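Local coordinates for Lmo2184 protein (Listeria monocytogenes serovar 1/2a, PDB 5JOQ) that probably binds heme as the substrate-binding lipoprotein of an ABC transporter, at residues M173-A186 with N199-S211. Numbering follows the deposited sequence. Where two conformers were deposited one is given.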
loop_
_atom_site.group_PDB
_atom_site.type_symbol
_atom_site.label_atom_id
_atom_site.label_comp_id
_atom_site.label_asym_id
_atom_site.label_seq_id
_atom_site.Cartn_x
_atom_site.Cartn_y
_atom_site.Cartn_z
ATOM N N MET A 173 -5.676 -4.201 14.752
ATOM C CA MET A 173 -4.770 -3.421 13.925
ATOM C C MET A 173 -3.983 -4.396 13.055
ATOM O O MET A 173 -3.366 -5.315 13.586
ATOM C CB MET A 173 -3.785 -2.598 14.803
ATOM C CG MET A 173 -2.819 -1.811 14.009
ATOM S SD MET A 173 -1.594 -0.934 15.010
ATOM C CE MET A 173 -0.528 -2.225 15.677
ATOM N N GLY A 174 -3.960 -4.184 11.745
ATOM C CA GLY A 174 -3.090 -5.011 10.919
ATOM C C GLY A 174 -3.754 -5.475 9.636
ATOM O O GLY A 174 -4.640 -4.784 9.118
ATOM N N VAL A 175 -3.363 -6.655 9.144
ATOM C CA VAL A 175 -3.840 -7.213 7.882
ATOM C C VAL A 175 -4.227 -8.671 8.115
ATOM O O VAL A 175 -3.843 -9.287 9.127
ATOM C CB VAL A 175 -2.774 -7.089 6.761
ATOM C CG1 VAL A 175 -2.319 -5.633 6.616
ATOM C CG2 VAL A 175 -1.585 -7.965 7.052
ATOM N N PRO A 176 -4.984 -9.260 7.182
ATOM C CA PRO A 176 -5.482 -10.626 7.381
ATOM C C PRO A 176 -4.367 -11.569 7.795
ATOM O O PRO A 176 -3.251 -11.496 7.283
ATOM C CB PRO A 176 -6.052 -10.998 6.001
ATOM C CG PRO A 176 -6.474 -9.693 5.424
ATOM C CD PRO A 176 -5.438 -8.692 5.901
ATOM N N GLY A 177 -4.666 -12.435 8.768
ATOM C CA GLY A 177 -3.688 -13.384 9.279
ATOM C C GLY A 177 -2.769 -12.855 10.357
ATOM O O GLY A 177 -2.161 -13.655 11.080
ATOM N N SER A 178 -2.657 -11.532 10.528
ATOM C CA SER A 178 -1.710 -11.014 11.515
ATOM C C SER A 178 -2.293 -9.878 12.362
ATOM O O SER A 178 -1.535 -9.063 12.899
ATOM C CB SER A 178 -0.418 -10.544 10.831
ATOM O OG SER A 178 -0.705 -9.693 9.726
ATOM N N TYR A 179 -3.621 -9.823 12.525
ATOM C CA TYR A 179 -4.243 -8.747 13.299
ATOM C C TYR A 179 -3.723 -8.763 14.731
ATOM O O TYR A 179 -3.686 -9.823 15.367
ATOM C CB TYR A 179 -5.759 -8.909 13.341
ATOM C CG TYR A 179 -6.421 -8.696 12.008
ATOM C CD1 TYR A 179 -6.424 -7.439 11.409
ATOM C CD2 TYR A 179 -7.064 -9.757 11.358
ATOM C CE1 TYR A 179 -7.057 -7.236 10.174
ATOM C CE2 TYR A 179 -7.711 -9.558 10.148
ATOM C CZ TYR A 179 -7.685 -8.306 9.546
ATOM O OH TYR A 179 -8.302 -8.108 8.334
ATOM N N LEU A 180 -3.352 -7.584 15.237
ATOM C CA LEU A 180 -3.077 -7.378 16.656
ATOM C C LEU A 180 -4.332 -6.883 17.373
ATOM O O LEU A 180 -5.100 -6.096 16.822
ATOM C CB LEU A 180 -1.983 -6.326 16.848
ATOM C CG LEU A 180 -0.603 -6.771 16.330
ATOM C CD1 LEU A 180 0.353 -5.590 16.341
ATOM C CD2 LEU A 180 -0.050 -7.868 17.230
ATOM N N VAL A 181 -4.492 -7.296 18.635
ATOM C CA VAL A 181 -5.529 -6.726 19.497
ATOM C C VAL A 181 -5.000 -5.443 20.127
ATOM O O VAL A 181 -3.887 -5.427 20.663
ATOM C CB VAL A 181 -5.934 -7.737 20.568
ATOM C CG1 VAL A 181 -6.973 -7.114 21.495
ATOM C CG2 VAL A 181 -6.509 -8.978 19.890
ATOM N N VAL A 182 -5.772 -4.365 20.046
ATOM C CA VAL A 182 -5.346 -3.050 20.547
ATOM C C VAL A 182 -5.980 -2.851 21.921
ATOM O O VAL A 182 -7.206 -2.977 22.063
ATOM C CB VAL A 182 -5.752 -1.914 19.585
ATOM C CG1 VAL A 182 -5.230 -0.592 20.082
ATOM C CG2 VAL A 182 -5.212 -2.162 18.129
ATOM N N THR A 183 -5.154 -2.566 22.936
ATOM C CA THR A 183 -5.667 -2.349 24.279
ATOM C C THR A 183 -5.927 -0.866 24.552
ATOM O O THR A 183 -5.602 0.007 23.750
ATOM C CB THR A 183 -4.690 -2.859 25.331
ATOM O OG1 THR A 183 -3.579 -1.938 25.416
ATOM C CG2 THR A 183 -4.186 -4.295 24.968
ATOM N N GLU A 184 -6.451 -0.584 25.755
ATOM C CA GLU A 184 -6.633 0.788 26.218
ATOM C C GLU A 184 -5.318 1.560 26.268
ATOM O O GLU A 184 -5.344 2.798 26.325
ATOM C CB GLU A 184 -7.253 0.789 27.639
ATOM C CG GLU A 184 -6.288 0.226 28.695
ATOM C CD GLU A 184 -6.935 0.034 30.070
ATOM O OE1 GLU A 184 -7.769 0.916 30.423
ATOM O OE2 GLU A 184 -6.606 -0.984 30.765
ATOM N N HIS A 185 -4.172 0.866 26.267
ATOM C CA HIS A 185 -2.893 1.576 26.410
ATOM C C HIS A 185 -2.373 2.175 25.118
ATOM O O HIS A 185 -1.358 2.907 25.153
ATOM C CB HIS A 185 -1.803 0.661 27.003
ATOM C CG HIS A 185 -2.205 0.051 28.307
ATOM N ND1 HIS A 185 -2.476 0.804 29.430
ATOM C CD2 HIS A 185 -2.416 -1.237 28.659
ATOM C CE1 HIS A 185 -2.839 0.006 30.421
ATOM N NE2 HIS A 185 -2.792 -1.243 29.983
ATOM N N ALA A 186 -3.012 1.894 23.990
ATOM C CA ALA A 186 -2.669 2.510 22.716
ATOM C C ALA A 186 -3.692 3.588 22.374
ATOM O O ALA A 186 -4.793 3.613 22.923
ATOM C CB ALA A 186 -2.614 1.456 21.590
ATOM N N ASN A 199 -13.541 -2.065 26.207
ATOM C CA ASN A 199 -12.649 -2.962 25.470
ATOM C C ASN A 199 -12.877 -4.378 25.982
ATOM O O ASN A 199 -12.983 -4.595 27.197
ATOM C CB ASN A 199 -11.193 -2.522 25.709
ATOM C CG ASN A 199 -10.238 -3.015 24.625
ATOM O OD1 ASN A 199 -10.256 -4.192 24.267
ATOM N ND2 ASN A 199 -9.428 -2.112 24.088
ATOM N N VAL A 200 -12.974 -5.354 25.073
ATOM C CA VAL A 200 -13.099 -6.726 25.555
ATOM C C VAL A 200 -11.828 -7.190 26.246
ATOM O O VAL A 200 -11.869 -8.186 26.971
ATOM C CB VAL A 200 -13.448 -7.740 24.435
ATOM C CG1 VAL A 200 -14.880 -7.549 23.986
ATOM C CG2 VAL A 200 -12.443 -7.651 23.245
ATOM N N ILE A 201 -10.699 -6.532 26.008
ATOM C CA ILE A 201 -9.422 -6.880 26.646
ATOM C C ILE A 201 -9.246 -5.993 27.850
ATOM O O ILE A 201 -9.348 -4.769 27.738
ATOM C CB ILE A 201 -8.221 -6.702 25.688
ATOM C CG1 ILE A 201 -8.389 -7.571 24.468
ATOM C CG2 ILE A 201 -6.944 -7.112 26.388
ATOM C CD1 ILE A 201 -8.526 -9.051 24.821
ATOM N N LYS A 202 -8.988 -6.596 29.009
ATOM C CA LYS A 202 -8.851 -5.831 30.231
ATOM C C LYS A 202 -7.612 -6.266 30.984
ATOM O O LYS A 202 -7.143 -7.396 30.853
ATOM C CB LYS A 202 -10.079 -5.997 31.141
ATOM C CG LYS A 202 -11.344 -5.489 30.507
ATOM C CD LYS A 202 -12.546 -5.726 31.402
ATOM C CE LYS A 202 -13.848 -5.379 30.660
ATOM N NZ LYS A 202 -14.050 -6.190 29.396
ATOM N N ASP A 203 -7.159 -5.395 31.860
ATOM C CA ASP A 203 -6.081 -5.723 32.750
ATOM C C ASP A 203 -4.857 -6.284 32.036
ATOM O O ASP A 203 -4.294 -7.283 32.423
ATOM C CB ASP A 203 -6.608 -6.613 33.888
ATOM C CG ASP A 203 -7.927 -6.080 34.504
ATOM O OD1 ASP A 203 -8.116 -4.860 34.632
ATOM O OD2 ASP A 203 -8.793 -6.887 34.866
ATOM N N GLN A 204 -4.479 -5.598 30.972
ATOM C CA GLN A 204 -3.320 -5.920 30.175
ATOM C C GLN A 204 -2.292 -4.860 30.506
ATOM O O GLN A 204 -2.611 -3.834 31.159
ATOM C CB GLN A 204 -3.599 -5.837 28.702
ATOM C CG GLN A 204 -4.547 -6.877 28.199
ATOM C CD GLN A 204 -4.219 -8.251 28.695
ATOM O OE1 GLN A 204 -3.142 -8.755 28.483
ATOM N NE2 GLN A 204 -5.151 -8.850 29.383
ATOM N N LYS A 205 -1.057 -5.121 30.127
ATOM C CA LYS A 205 -0.012 -4.157 30.375
ATOM C C LYS A 205 0.669 -3.663 29.099
ATOM O O LYS A 205 1.513 -2.812 29.155
ATOM C CB LYS A 205 1.008 -4.689 31.369
ATOM C CG LYS A 205 1.888 -5.786 30.829
ATOM C CD LYS A 205 3.076 -6.040 31.734
ATOM C CE LYS A 205 2.699 -6.771 33.001
ATOM N NZ LYS A 205 3.897 -7.097 33.831
ATOM N N VAL A 206 0.289 -4.204 27.958
ATOM C CA VAL A 206 0.892 -3.837 26.703
ATOM C C VAL A 206 -0.084 -3.123 25.801
ATOM O O VAL A 206 -1.269 -3.210 25.982
ATOM C CB VAL A 206 1.402 -5.061 25.920
ATOM C CG1 VAL A 206 2.513 -5.767 26.664
ATOM C CG2 VAL A 206 0.268 -6.010 25.616
ATOM N N GLU A 207 0.458 -2.410 24.833
ATOM C CA GLU A 207 -0.346 -1.695 23.836
ATOM C C GLU A 207 -0.992 -2.634 22.811
ATOM O O GLU A 207 -2.150 -2.418 22.397
ATOM C CB GLU A 207 0.549 -0.683 23.108
ATOM C CG GLU A 207 1.041 0.471 23.984
ATOM C CD GLU A 207 2.152 1.289 23.308
ATOM O OE1 GLU A 207 2.362 1.133 22.087
ATOM O OE2 GLU A 207 2.816 2.091 23.980
ATOM N N TYR A 208 -0.250 -3.653 22.348
ATOM C CA TYR A 208 -0.728 -4.556 21.288
ATOM C C TYR A 208 -0.484 -5.995 21.708
ATOM O O TYR A 208 0.594 -6.329 22.225
ATOM C CB TYR A 208 -0.025 -4.293 19.929
ATOM C CG TYR A 208 -0.085 -2.843 19.542
ATOM C CD1 TYR A 208 -1.298 -2.251 19.191
ATOM C CD2 TYR A 208 1.062 -2.059 19.548
ATOM C CE1 TYR A 208 -1.366 -0.901 18.886
ATOM C CE2 TYR A 208 1.002 -0.711 19.251
ATOM C CZ TYR A 208 -0.225 -0.148 18.908
ATOM O OH TYR A 208 -0.260 1.190 18.617
ATOM N N LEU A 209 -1.502 -6.834 21.539
ATOM C CA LEU A 209 -1.443 -8.250 21.875
ATOM C C LEU A 209 -1.611 -9.092 20.622
ATOM O O LEU A 209 -2.315 -8.710 19.680
ATOM C CB LEU A 209 -2.575 -8.655 22.856
ATOM C CG LEU A 209 -2.575 -8.030 24.233
ATOM C CD1 LEU A 209 -3.963 -8.068 24.818
ATOM C CD2 LEU A 209 -1.613 -8.814 25.098
ATOM N N ALA A 210 -1.024 -10.277 20.649
ATOM C CA ALA A 210 -1.355 -11.277 19.644
ATOM C C ALA A 210 -2.812 -11.708 19.833
ATOM O O ALA A 210 -3.317 -11.758 20.951
ATOM C CB ALA A 210 -0.420 -12.483 19.767
ATOM N N SER A 211 -3.515 -11.976 18.740
ATOM C CA SER A 211 -4.944 -12.267 18.853
ATOM C C SER A 211 -5.141 -13.717 19.296
ATOM O O SER A 211 -4.535 -14.628 18.735
ATOM C CB SER A 211 -5.640 -12.000 17.519
ATOM O OG SER A 211 -5.003 -12.799 16.514
HETATM O O HOH W 1 -4.983 -12.779 13.087
HETATM O O HOH W 2 -1.961 -11.835 16.184
HETATM O O HOH W 3 -9.460 -4.653 21.629
HETATM O O HOH W 4 -7.714 -2.735 27.386
HETATM O O HOH W 5 -5.530 -3.501 29.344
HETATM O O HOH W 6 -4.419 -2.280 32.819
#
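The methyl end of M173 is the bump that fits against the Y208 ring: CE lies over one face, 3.6 Å from the ring centroid, because the chain bends at chi3 (70°), while SD stands obliquely, completing a Met-aromatic contact. E207 CB covers the opposite face towards its rim. V182 CG2 meets the ring edge at CD1, A186 CB touches CE1, and L180 CD1 packs against Y208 CB, so the tyrosine fills a hollow walled by 173-186; M270 of the same chain and E241 of a second subunit also pack on it. Strands 180-182 and 208-210 pair antiparallel at the margin of the mixed sheet of this solute-binding fold, V181 and L209 exchanging both backbone bonds. On the face carrying these two residues, V181 CG1 meets I201 CG1 tip to tip, tightly at 3.3 Å, V181 CG2 rests on S211, and L209 CD1 touches T183 CG2 at 3.8 Å. Beyond the strand, T183 OG1 donates to a lone pair of V206 O (2.7 Å) and accepts from H185 N in an ST turn. H185 NE2 reaches Q204 O at 2.9 Å from above the carbonyl plane. N199 ND2 binds V182 O almost straight (170°).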